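Local atomic coordinates of (R)-specific enoyl-CoA hydratase (Aeromonas punctata, PDB entry 1IQ6), a protein that catalyses the hydration of trans-2-enoyl-CoA of four to six carbons to the corresponding (3R)-3-hydroxyacyl-CoA, supplying polyhydroxyalkanoate biosynthesis. Residues B[40-43]-B[44-47]; B[116-119]-B[120-124]. All coordinates share one frame; numbering follows the deposited sequence.

Overall arrangement
Both interactions are local turns of one hot-dog-fold chain, and they do not touch: their centres lie about 21 Å apart. Interaction 1 is a surface contact about 24 Å from the centre of the chain, where helix 40-44 runs out into a loop; interaction 2 is partly buried, about 11 Å from that centre, and closes the hairpin of strands 109-117 and 123-132. Threonine hydroxyls matter in both, with opposite roles. In interaction 1 those of T45 and T46 donate to carbonyls at the end of the helix, whereas in interaction 2 that of T118 accepts the N-H of A122, just beyond the turn, and weakly that of G120. Interaction 2 adds apolar contacts beside the turn.

Interaction 1. Residues B[40-43]-B[44-47]; sequences PAFA and ATTA
The C-terminal end of helix 40-44 is finished by two threonines, T45 and T46, which turn their hydroxyls back onto the carbonyls of F42 and A43. One helical bond precedes them, from A44 N to P40 O. After it the spacing tightens to three residues: T45 N reaches F42 O at 3.0 Å, and T46 N reaches A43 O at 2.9 Å. Each of these oxygens takes a second bond from the same threonine, T45 OG1 at 2.6 Å from F42 O and T46 OG1 at 2.7 Å from A43 O. The amides approach from well above the carbonyl planes, while both hydroxyls lie in plane, that of T46 on a lone pair. Two donors can therefore grip one oxygen without competing for the same direction. Both hydroxyls sit between backbone N and carbonyl carbon (chi1 68° and 74°), which here brings OG1 within bonding distance of the carbonyl three residues back. The methyls come along: T45 CG2 lies 3.5 Å from A41 O, and T46 CG2 is 4.2 Å from F42 CE2, oblique to the ring. Small A43 suits its buried place against P51, and F42 packs on P35 and L36, which probably help bind the hydroxyacyl-CoA. T46 OG1 also accepts the N-H of F48, tying the helix end to the loop that leads toward helix 55-68.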
loop_
_atom_site.group_PDB
_atom_site.type_symbol
_atom_site.label_atom_id
_atom_site.label_comp_id
_atom_site.label_asym_id
_atom_site.label_seq_id
_atom_site.Cartn_x
_atom_site.Cartn_y
_atom_site.Cartn_z
ATOM N N PRO B 40 11.913 9.327 -18.039
ATOM C CA PRO B 40 11.369 8.957 -19.349
ATOM C C PRO B 40 12.380 8.226 -20.239
ATOM O O PRO B 40 12.010 7.349 -21.017
ATOM C CB PRO B 40 10.931 10.300 -19.933
ATOM C CG PRO B 40 11.902 11.259 -19.325
ATOM C CD PRO B 40 11.967 10.792 -17.891
ATOM N N ALA B 41 13.654 8.593 -20.131
ATOM C CA ALA B 41 14.691 7.942 -20.925
ATOM C C ALA B 41 14.808 6.477 -20.503
ATOM O O ALA B 41 14.855 5.579 -21.346
ATOM C CB ALA B 41 16.028 8.656 -20.733
ATOM N N PHE B 42 14.848 6.244 -19.193
ATOM C CA PHE B 42 14.949 4.889 -18.658
ATOM C C PHE B 42 13.680 4.111 -18.976
ATOM O O PHE B 42 13.734 2.956 -19.398
ATOM C CB PHE B 42 15.140 4.915 -17.141
ATOM C CG PHE B 42 15.197 3.548 -16.520
ATOM C CD1 PHE B 42 16.348 2.775 -16.615
ATOM C CD2 PHE B 42 14.083 3.012 -15.880
ATOM C CE1 PHE B 42 16.389 1.485 -16.086
ATOM C CE2 PHE B 42 14.116 1.726 -15.351
ATOM C CZ PHE B 42 15.269 0.961 -15.453
ATOM N N ALA B 43 12.536 4.749 -18.756
ATOM C CA ALA B 43 11.248 4.121 -19.014
ATOM C C ALA B 43 11.115 3.689 -20.470
ATOM O O ALA B 43 10.531 2.648 -20.769
ATOM C CB ALA B 43 10.122 5.080 -18.646
ATOM N N ALA B 44 11.663 4.493 -21.376
ATOM C CA ALA B 44 11.598 4.194 -22.801
ATOM C C ALA B 44 12.262 2.864 -23.154
ATOM O O ALA B 44 11.891 2.223 -24.140
ATOM C CB ALA B 44 12.241 5.323 -23.599
ATOM N N THR B 45 13.238 2.449 -22.351
ATOM C CA THR B 45 13.948 1.198 -22.599
ATOM C C THR B 45 13.180 -0.008 -22.067
ATOM O O THR B 45 13.585 -1.152 -22.279
ATOM C CB THR B 45 15.348 1.204 -21.953
ATOM O OG1 THR B 45 15.219 1.181 -20.525
ATOM C CG2 THR B 45 16.118 2.447 -22.362
ATOM N N THR B 46 12.079 0.249 -21.371
ATOM C CA THR B 46 11.259 -0.826 -20.820
ATOM C C THR B 46 10.011 -1.015 -21.671
ATOM O O THR B 46 9.668 -0.157 -22.485
ATOM C CB THR B 46 10.812 -0.520 -19.379
ATOM O OG1 THR B 46 9.793 0.487 -19.396
ATOM C CG2 THR B 46 11.988 -0.030 -18.550
ATOM N N ALA B 47 9.331 -2.140 -21.473
ATOM C CA ALA B 47 8.116 -2.440 -22.218
ATOM C C ALA B 47 7.026 -1.406 -21.948
ATOM O O ALA B 47 6.081 -1.278 -22.724
ATOM C CB ALA B 47 7.614 -3.835 -21.856
#

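Interaction 2. Residues B[116-119]-B[120-124]; sequences IFTQ and GGALA
F117 and L123 project from the same face of the sheet, and the leucine slants across so that CD1 lies over the phenylalanine ring, toward its rim, in a CH-pi contact 4.1 Å from the centroid and 18° off the normal. The leucine side chain extends away from its backbone N (chi1 -170°), and this torsion together with chi2 brings CD1 over the ring and within 3.7 Å of I116 O. The two residues form an antiparallel non-hydrogen-bonded pair, so the backbone bonds fall on their neighbours: A124 N to I116 O at 2.8 Å, and T118 N to A122 O, also 2.8 Å and nearly straight. Between these bonds F117 CA makes a CA-H...O contact with A122 O. This is the tip of the beta hairpin joining strands 109-117 and 123-132, closed by a type I turn plus G1 bulge: the turn runs from T118 to G121, with G121 N bonded to T118 O at 3.0 Å. Glycine suits the bulge position, 121, where at a positive phi of 85° a side chain would press against the preceding carbonyl. T118 braces the turn with its own side chain. Its OG1 accepts A122 N at 3.0 Å and, weakly, G120 N, while T118 CG2 packs 3.9 Å from A124 CB. Farther out, Q119 OE1 accepts a hydrogen bond from E93 N, I116 packs on V94 and A96 of strand 93-103, and small A124 fits against V88.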
loop_
_atom_site.group_PDB
_atom_site.type_symbol
_atom_site.label_atom_id
_atom_site.label_comp_id
_atom_site.label_asym_id
_atom_site.label_seq_id
_atom_site.Cartn_x
_atom_site.Cartn_y
_atom_site.Cartn_z
ATOM N N ILE B 116 -8.654 -1.278 -8.902
ATOM C CA ILE B 116 -8.230 -0.021 -9.510
ATOM C C ILE B 116 -8.343 -0.248 -11.013
ATOM O O ILE B 116 -7.797 -1.224 -11.541
ATOM C CB ILE B 116 -6.750 0.327 -9.215
ATOM C CG1 ILE B 116 -6.518 0.541 -7.717
ATOM C CG2 ILE B 116 -6.356 1.589 -10.001
ATOM C CD1 ILE B 116 -7.199 1.775 -7.150
ATOM N N PHE B 117 -9.065 0.638 -11.694
ATOM C CA PHE B 117 -9.218 0.550 -13.142
ATOM C C PHE B 117 -8.496 1.714 -13.804
ATOM O O PHE B 117 -8.489 2.828 -13.282
ATOM C CB PHE B 117 -10.695 0.588 -13.556
ATOM C CG PHE B 117 -11.427 -0.697 -13.319
ATOM C CD1 PHE B 117 -12.058 -0.935 -12.104
ATOM C CD2 PHE B 117 -11.456 -1.685 -14.300
ATOM C CE1 PHE B 117 -12.712 -2.148 -11.865
ATOM C CE2 PHE B 117 -12.109 -2.901 -14.067
ATOM C CZ PHE B 117 -12.734 -3.126 -12.843
ATOM N N THR B 118 -7.896 1.442 -14.955
ATOM C CA THR B 118 -7.185 2.467 -15.702
ATOM C C THR B 118 -8.184 3.422 -16.328
ATOM O O THR B 118 -9.395 3.207 -16.280
ATOM C CB THR B 118 -6.369 1.862 -16.844
ATOM O OG1 THR B 118 -7.265 1.267 -17.796
ATOM C CG2 THR B 118 -5.407 0.806 -16.317
ATOM N N GLN B 119 -7.656 4.477 -16.929
ATOM C CA GLN B 119 -8.472 5.474 -17.594
ATOM C C GLN B 119 -9.252 4.807 -18.730
ATOM O O GLN B 119 -10.372 5.209 -19.046
ATOM C CB GLN B 119 -7.552 6.569 -18.136
ATOM C CG GLN B 119 -8.239 7.761 -18.741
ATOM C CD GLN B 119 -7.253 8.877 -19.002
ATOM O OE1 GLN B 119 -6.676 9.434 -18.070
ATOM N NE2 GLN B 119 -7.042 9.202 -20.274
ATOM N N GLY B 120 -8.656 3.774 -19.318
ATOM C CA GLY B 120 -9.283 3.050 -20.412
ATOM C C GLY B 120 -10.264 1.973 -19.983
ATOM O O GLY B 120 -10.819 1.268 -20.825
ATOM N N GLY B 121 -10.471 1.837 -18.676
ATOM C CA GLY B 121 -11.408 0.849 -18.169
ATOM C C GLY B 121 -10.889 -0.564 -17.963
ATOM O O GLY B 121 -11.682 -1.507 -17.871
ATOM N N ALA B 122 -9.571 -0.717 -17.878
ATOM C CA ALA B 122 -8.959 -2.025 -17.682
ATOM C C ALA B 122 -8.468 -2.194 -16.251
ATOM O O ALA B 122 -8.034 -1.235 -15.611
ATOM C CB ALA B 122 -7.802 -2.224 -18.663
ATOM N N LEU B 123 -8.524 -3.426 -15.757
ATOM C CA LEU B 123 -8.115 -3.723 -14.390
ATOM C C LEU B 123 -6.612 -3.589 -14.192
ATOM O O LEU B 123 -5.833 -4.304 -14.817
ATOM C CB LEU B 123 -8.556 -5.138 -14.017
ATOM C CG LEU B 123 -8.422 -5.522 -12.540
ATOM C CD1 LEU B 123 -9.294 -4.618 -11.683
ATOM C CD2 LEU B 123 -8.833 -6.979 -12.359
ATOM N N ALA B 124 -6.211 -2.676 -13.309
ATOM C CA ALA B 124 -4.793 -2.447 -13.033
ATOM C C ALA B 124 -4.344 -3.098 -11.726
ATOM O O ALA B 124 -3.223 -3.607 -11.630
ATOM C CB ALA B 124 -4.514 -0.952 -12.992
#